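Local coordinates for protein tryptophanyl-tRNA synthetase (Mycoplasma pneumoniae, PDB 2YY5) that probably catalyses the ATP-dependent attachment of tryptophan to its cognate tRNA, working as a homodimeric class I aminoacyl-tRNA synthetase, at residues Gly103-Met108 / Gly131-Pro136; Met108-Ala113 / Lys158-Leu163. The protein carries 1 engineered substitution. All blocks are in the same frame, centred on the assembly; numbering follows the deposited sequence.

Contact 1 (Gly103-Met108 / Gly131-Pro136); sequences GELQRM and GLLTYP. With SO4 (sulfate ion), chain I.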
loop_
_atom_site.group_PDB
_atom_site.type_symbol
_atom_site.label_atom_id
_atom_site.label_comp_id
_atom_site.label_asym_id
_atom_site.label_seq_id
_atom_site.Cartn_x
_atom_site.Cartn_y
_atom_site.Cartn_z
ATOM N N GLY B 103 7.477 14.261 -3.466
ATOM C CA GLY B 103 7.336 15.702 -3.389
ATOM C C GLY B 103 5.947 16.179 -3.025
ATOM O O GLY B 103 5.783 16.882 -2.038
ATOM N N GLU B 104 4.941 15.797 -3.806
ATOM C CA GLU B 104 3.579 16.235 -3.518
ATOM C C GLU B 104 3.068 15.723 -2.177
ATOM O O GLU B 104 2.261 16.388 -1.521
ATOM C CB GLU B 104 2.620 15.816 -4.644
ATOM C CG GLU B 104 2.565 14.327 -4.940
ATOM C CD GLU B 104 1.718 14.013 -6.171
ATOM O OE1 GLU B 104 1.730 12.849 -6.626
ATOM O OE2 GLU B 104 1.036 14.929 -6.683
ATOM N N LEU B 105 3.541 14.552 -1.760
ATOM C CA LEU B 105 3.102 13.991 -0.490
ATOM C C LEU B 105 3.779 14.683 0.687
ATOM O O LEU B 105 3.190 14.816 1.760
ATOM C CB LEU B 105 3.368 12.480 -0.456
ATOM C CG LEU B 105 2.509 11.644 -1.420
ATOM C CD1 LEU B 105 3.028 10.216 -1.474
ATOM C CD2 LEU B 105 1.041 11.681 -0.982
ATOM N N GLN B 106 5.006 15.152 0.473
ATOM C CA GLN B 106 5.764 15.832 1.524
ATOM C C GLN B 106 5.323 17.261 1.813
ATOM O O GLN B 106 5.553 17.776 2.904
ATOM C CB GLN B 106 7.246 15.811 1.180
ATOM C CG GLN B 106 7.840 14.430 1.289
ATOM C CD GLN B 106 9.288 14.382 0.871
ATOM O OE1 GLN B 106 10.015 13.453 1.232
ATOM N NE2 GLN B 106 9.721 15.377 0.096
ATOM N N ARG B 107 4.697 17.904 0.832
ATOM C CA ARG B 107 4.221 19.270 1.014
ATOM C C ARG B 107 2.850 19.301 1.693
ATOM O O ARG B 107 2.364 20.374 2.056
ATOM C CB ARG B 107 4.140 20.013 -0.330
ATOM C CG ARG B 107 5.470 20.528 -0.875
ATOM C CD ARG B 107 6.267 19.412 -1.514
ATOM N NE ARG B 107 7.502 19.855 -2.160
ATOM C CZ ARG B 107 8.652 20.075 -1.527
ATOM N NH1 ARG B 107 9.718 20.475 -2.210
ATOM N NH2 ARG B 107 8.745 19.893 -0.214
ATOM N N MET B 108 2.223 18.134 1.863
ATOM C CA MET B 108 0.911 18.078 2.513
ATOM C C MET B 108 1.026 18.701 3.903
ATOM O O MET B 108 1.897 18.336 4.692
ATOM C CB MET B 108 0.418 16.632 2.626
ATOM C CG MET B 108 0.087 15.953 1.302
ATOM S SD MET B 108 -1.452 16.516 0.530
ATOM C CE MET B 108 -0.819 17.649 -0.711
ATOM N N GLY B 131 3.382 5.152 6.933
ATOM C CA GLY B 131 1.966 5.360 6.692
ATOM C C GLY B 131 1.539 6.805 6.822
ATOM O O GLY B 131 0.523 7.210 6.263
ATOM N N LEU B 132 2.313 7.590 7.560
ATOM C CA LEU B 132 1.989 8.994 7.751
ATOM C C LEU B 132 2.224 9.807 6.490
ATOM O O LEU B 132 1.561 10.812 6.261
ATOM C CB LEU B 132 2.810 9.568 8.906
ATOM C CG LEU B 132 2.034 9.774 10.210
ATOM C CD1 LEU B 132 1.099 8.608 10.450
ATOM C CD2 LEU B 132 3.009 9.936 11.362
ATOM N N LEU B 133 3.161 9.360 5.666
ATOM C CA LEU B 133 3.478 10.052 4.426
ATOM C C LEU B 133 2.534 9.627 3.298
ATOM O O LEU B 133 2.096 10.449 2.485
ATOM C CB LEU B 133 4.907 9.712 4.005
ATOM C CG LEU B 133 5.758 10.711 3.210
ATOM C CD1 LEU B 133 6.880 9.936 2.542
ATOM C CD2 LEU B 133 4.945 11.443 2.169
ATOM N N THR B 134 2.215 8.336 3.274
ATOM C CA THR B 134 1.402 7.763 2.214
ATOM C C THR B 134 -0.109 7.720 2.326
ATOM O O THR B 134 -0.779 7.594 1.301
ATOM C CB THR B 134 1.854 6.324 1.903
ATOM O OG1 THR B 134 1.604 5.492 3.045
ATOM C CG2 THR B 134 3.342 6.290 1.562
ATOM N N TYR B 135 -0.663 7.826 3.529
ATOM C CA TYR B 135 -2.114 7.727 3.639
ATOM C C TYR B 135 -2.931 8.650 2.719
ATOM O O TYR B 135 -4.053 8.308 2.330
ATOM C CB TYR B 135 -2.579 7.857 5.105
ATOM C CG TYR B 135 -2.609 9.245 5.699
ATOM C CD1 TYR B 135 -1.489 9.785 6.330
ATOM C CD2 TYR B 135 -3.779 10.004 5.665
ATOM C CE1 TYR B 135 -1.530 11.053 6.917
ATOM C CE2 TYR B 135 -3.833 11.266 6.244
ATOM C CZ TYR B 135 -2.706 11.785 6.869
ATOM O OH TYR B 135 -2.763 13.033 7.436
ATOM N N PRO B 136 -2.392 9.826 2.355
ATOM C CA PRO B 136 -3.251 10.622 1.473
ATOM C C PRO B 136 -3.477 10.006 0.085
ATOM O O PRO B 136 -4.348 10.446 -0.659
ATOM C CB PRO B 136 -2.561 11.996 1.434
ATOM C CG PRO B 136 -1.185 11.755 1.985
ATOM C CD PRO B 136 -1.370 10.668 2.998
HETATM S S SO4 I . -6.190 13.420 8.347
HETATM O O1 SO4 I . -5.111 14.155 7.681
HETATM O O2 SO4 I . -7.416 13.527 7.539
HETATM O O3 SO4 I . -5.809 11.996 8.469
HETATM O O4 SO4 I . -6.406 13.997 9.686
#
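Leu105 and Leu133 bring the short helix 102-106 against the first turns of helix 131-144, their CA atoms 6.3 Å apart, in the class I catalytic domain of the tryptophan and tyrosine enzymes. The join is a small apolar one, burying 240 Å² over both sides. Leu105 points toward the other helix and is its central side chain; its CB meets CD2 of Leu133. With CG anti to its own carbonyl carbon (chi1 -68°), its CD2 branch reaches CG of the Pro136 ring at 3.7 Å, crossing that ring at a slant. The Leu133 carbonyl O lies between these two approaches, 3.8 Å from CD2 of Leu105. Leu133 leaves its helix to one side and, with CG anti to the backbone N (chi1 -150°), swings its CD2 branch against the Leu105 backbone. The same methyl passes the backbone N of Gln106 at 4.1 Å. Pro136 sits at a kink, where its ring nitrogen cannot donate a bond to the preceding turn, and its CG is 4.4 Å from Met108 CG. Thr130 and Leu102 of the second subunit pack on Leu105 and Leu133 respectively, placing the contact beside the dimer interface. Tyr135 points away from Gly103-Met108; CD of Pro136 lies over one face of its ring, near the rim, and OH donates a hydrogen bond to O1 of a sulfate ion, probably from the crystallisation liquor, at 2.6 Å.

Contact 2 (Met108-Ala113 / Lys158-Leu163); sequences MTQFKA and KQHLEL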
loop_
_atom_site.group_PDB
_atom_site.type_symbol
_atom_site.label_atom_id
_atom_site.label_comp_id
_atom_site.label_asym_id
_atom_site.label_seq_id
_atom_site.Cartn_x
_atom_site.Cartn_y
_atom_site.Cartn_z
ATOM N N MET B 108 2.223 18.134 1.863
ATOM C CA MET B 108 0.911 18.078 2.513
ATOM C C MET B 108 1.026 18.701 3.903
ATOM O O MET B 108 1.897 18.336 4.692
ATOM C CB MET B 108 0.418 16.632 2.626
ATOM C CG MET B 108 0.087 15.953 1.302
ATOM S SD MET B 108 -1.452 16.516 0.530
ATOM C CE MET B 108 -0.819 17.649 -0.711
ATOM N N THR B 109 0.148 19.651 4.197
ATOM C CA THR B 109 0.182 20.328 5.484
ATOM C C THR B 109 -0.045 19.364 6.635
ATOM O O THR B 109 0.584 19.481 7.684
ATOM C CB THR B 109 -0.874 21.464 5.556
ATOM O OG1 THR B 109 -2.189 20.912 5.425
ATOM C CG2 THR B 109 -0.641 22.474 4.440
ATOM N N GLN B 110 -0.939 18.407 6.440
ATOM C CA GLN B 110 -1.231 17.442 7.485
ATOM C C GLN B 110 0.001 16.604 7.802
ATOM O O GLN B 110 0.205 16.196 8.941
ATOM C CB GLN B 110 -2.369 16.529 7.054
ATOM C CG GLN B 110 -3.361 16.237 8.149
ATOM C CD GLN B 110 -4.371 17.348 8.321
ATOM O OE1 GLN B 110 -4.916 17.858 7.341
ATOM N NE2 GLN B 110 -4.643 17.720 9.569
ATOM N N PHE B 111 0.823 16.342 6.793
ATOM C CA PHE B 111 2.033 15.552 6.996
ATOM C C PHE B 111 3.068 16.336 7.781
ATOM O O PHE B 111 3.713 15.801 8.677
ATOM C CB PHE B 111 2.645 15.136 5.663
ATOM C CG PHE B 111 3.973 14.459 5.802
ATOM C CD1 PHE B 111 4.091 13.268 6.514
ATOM C CD2 PHE B 111 5.109 15.013 5.238
ATOM C CE1 PHE B 111 5.323 12.645 6.662
ATOM C CE2 PHE B 111 6.349 14.394 5.381
ATOM C CZ PHE B 111 6.456 13.209 6.093
ATOM N N LYS B 112 3.240 17.604 7.421
ATOM C CA LYS B 112 4.197 18.464 8.103
ATOM C C LYS B 112 3.845 18.577 9.588
ATOM O O LYS B 112 4.679 18.327 10.456
ATOM C CB LYS B 112 4.191 19.865 7.480
ATOM C CG LYS B 112 4.845 20.001 6.106
ATOM C CD LYS B 112 4.800 21.467 5.667
ATOM C CE LYS B 112 5.791 21.793 4.560
ATOM N NZ LYS B 112 5.386 21.256 3.239
ATOM N N ALA B 113 2.601 18.946 9.869
ATOM C CA ALA B 113 2.137 19.122 11.237
ATOM C C ALA B 113 2.032 17.817 12.004
ATOM O O ALA B 113 1.821 17.815 13.219
ATOM C CB ALA B 113 0.794 19.819 11.237
ATOM N N LYS B 158 -9.470 19.458 2.736
ATOM C CA LYS B 158 -9.397 20.069 1.409
ATOM C C LYS B 158 -8.185 19.682 0.564
ATOM O O LYS B 158 -8.339 19.347 -0.612
ATOM C CB LYS B 158 -9.464 21.596 1.506
ATOM C CG LYS B 158 -9.253 22.290 0.156
ATOM C CD LYS B 158 -9.414 23.800 0.234
ATOM C CE LYS B 158 -10.875 24.201 0.223
ATOM N NZ LYS B 158 -11.643 23.471 1.268
ATOM N N GLN B 159 -6.989 19.749 1.140
ATOM C CA GLN B 159 -5.780 19.395 0.397
ATOM C C GLN B 159 -5.883 17.978 -0.151
ATOM O O GLN B 159 -5.456 17.702 -1.275
ATOM C CB GLN B 159 -4.533 19.474 1.284
ATOM C CG GLN B 159 -3.716 20.747 1.168
ATOM C CD GLN B 159 -2.246 20.520 1.519
ATOM O OE1 GLN B 159 -1.920 19.924 2.549
ATOM N NE2 GLN B 159 -1.355 20.994 0.657
ATOM N N HIS B 160 -6.439 17.083 0.660
ATOM C CA HIS B 160 -6.591 15.690 0.271
ATOM C C HIS B 160 -7.492 15.556 -0.947
ATOM O O HIS B 160 -7.192 14.787 -1.863
ATOM C CB HIS B 160 -7.131 14.886 1.449
ATOM C CG HIS B 160 -6.148 14.752 2.570
ATOM N ND1 HIS B 160 -6.533 14.602 3.884
ATOM C CD2 HIS B 160 -4.794 14.733 2.566
ATOM C CE1 HIS B 160 -5.455 14.497 4.644
ATOM N NE2 HIS B 160 -4.386 14.574 3.868
ATOM N N LEU B 161 -8.590 16.308 -0.970
ATOM C CA LEU B 161 -9.482 16.256 -2.116
ATOM C C LEU B 161 -8.770 16.774 -3.366
ATOM O O LEU B 161 -8.964 16.259 -4.464
ATOM C CB LEU B 161 -10.759 17.050 -1.842
ATOM C CG LEU B 161 -11.950 16.130 -1.537
ATOM C CD1 LEU B 161 -12.193 15.232 -2.728
ATOM C CD2 LEU B 161 -11.682 15.278 -0.294
ATOM N N GLU B 162 -7.925 17.781 -3.193
ATOM C CA GLU B 162 -7.173 18.333 -4.308
ATOM C C GLU B 162 -6.163 17.305 -4.830
ATOM O O GLU B 162 -6.066 17.103 -6.042
ATOM C CB GLU B 162 -6.452 19.613 -3.874
ATOM C CG GLU B 162 -7.385 20.659 -3.269
ATOM C CD GLU B 162 -6.654 21.909 -2.778
ATOM O OE1 GLU B 162 -5.668 21.782 -2.013
ATOM O OE2 GLU B 162 -7.076 23.023 -3.149
ATOM N N LEU B 163 -5.424 16.653 -3.926
ATOM C CA LEU B 163 -4.427 15.644 -4.317
ATOM C C LEU B 163 -5.142 14.531 -5.076
ATOM O O LEU B 163 -4.636 13.995 -6.066
ATOM C CB LEU B 163 -3.745 15.038 -3.080
ATOM C CG LEU B 163 -2.319 14.462 -3.173
ATOM C CD1 LEU B 163 -2.180 13.293 -2.192
ATOM C CD2 LEU B 163 -2.012 13.994 -4.582
#
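The Met108 and Gln159 side chains run antiparallel past one another: an extended glutamine (chi2 -153°) places OE1 at the first turn of helix 109-115, where Met108 holds the N-cap position, while bends at chi2 and chi3 set SD and CE of the methionine alongside. The backbone N of Thr109 donates to Gln159 OE1 at 2.7 Å, a nearly straight bond (163° at the hydrogen) that lies in the carboxamide plane and uses a lone pair. A second donor grips the same oxygen: Thr109 OG1, set between its own backbone N and carbonyl carbon, is 3.1 Å from Gln159 OE1 but approaches from above the carbonyl plane. A side chain from a helix remote in sequence thus satisfies an amide at the helix start, and the two bonds hold the glutamine carbonyl in place. Met108 CE lies 3.7 Å from Gln159 NE2, and Met108 SD packs 4.3 Å from CD1 of Leu163. The sulfur also makes an oblique sulfur-aromatic approach to His160, 5.3 Å from the ring centroid. On that ring, NE2 is 4.2 Å from Gln110 CB, while ND1 is hydrogen-bonded to Gln157. The segment axes run at 129° to each other. Helix 158-175 follows the predicted ATP-binding residues Gly154-Asp156. Helix 131-144 borders both partners through Leu133, Pro136 and Met139, helix 102-106 meets Leu163, and strand 183-185 lies against Lys158 and Leu161.

Contacts 1 and 2 share Met108, and their centres are 8 Å apart. Its side chain touches Pro136 in contact 1 and Gln159 in contact 2, while His160 packs on Pro136, so the junction of helices 102-106 and 109-115 meets helices 131-144 and 158-175. Tyr135 OH packs against Gln110 CG, 3.3 Å away. Contact 2 lies closer to the active site than contact 1: the side chain of His160 is about 5 Å from the bound tryptophanyl-sulfamoyl adenosine analogue and that of Pro136 about 8 Å. The side chain of Gln110 is about 6 Å from that of Lys202, in the predicted KMSKS region. Contact 1 also adjoins the second subunit.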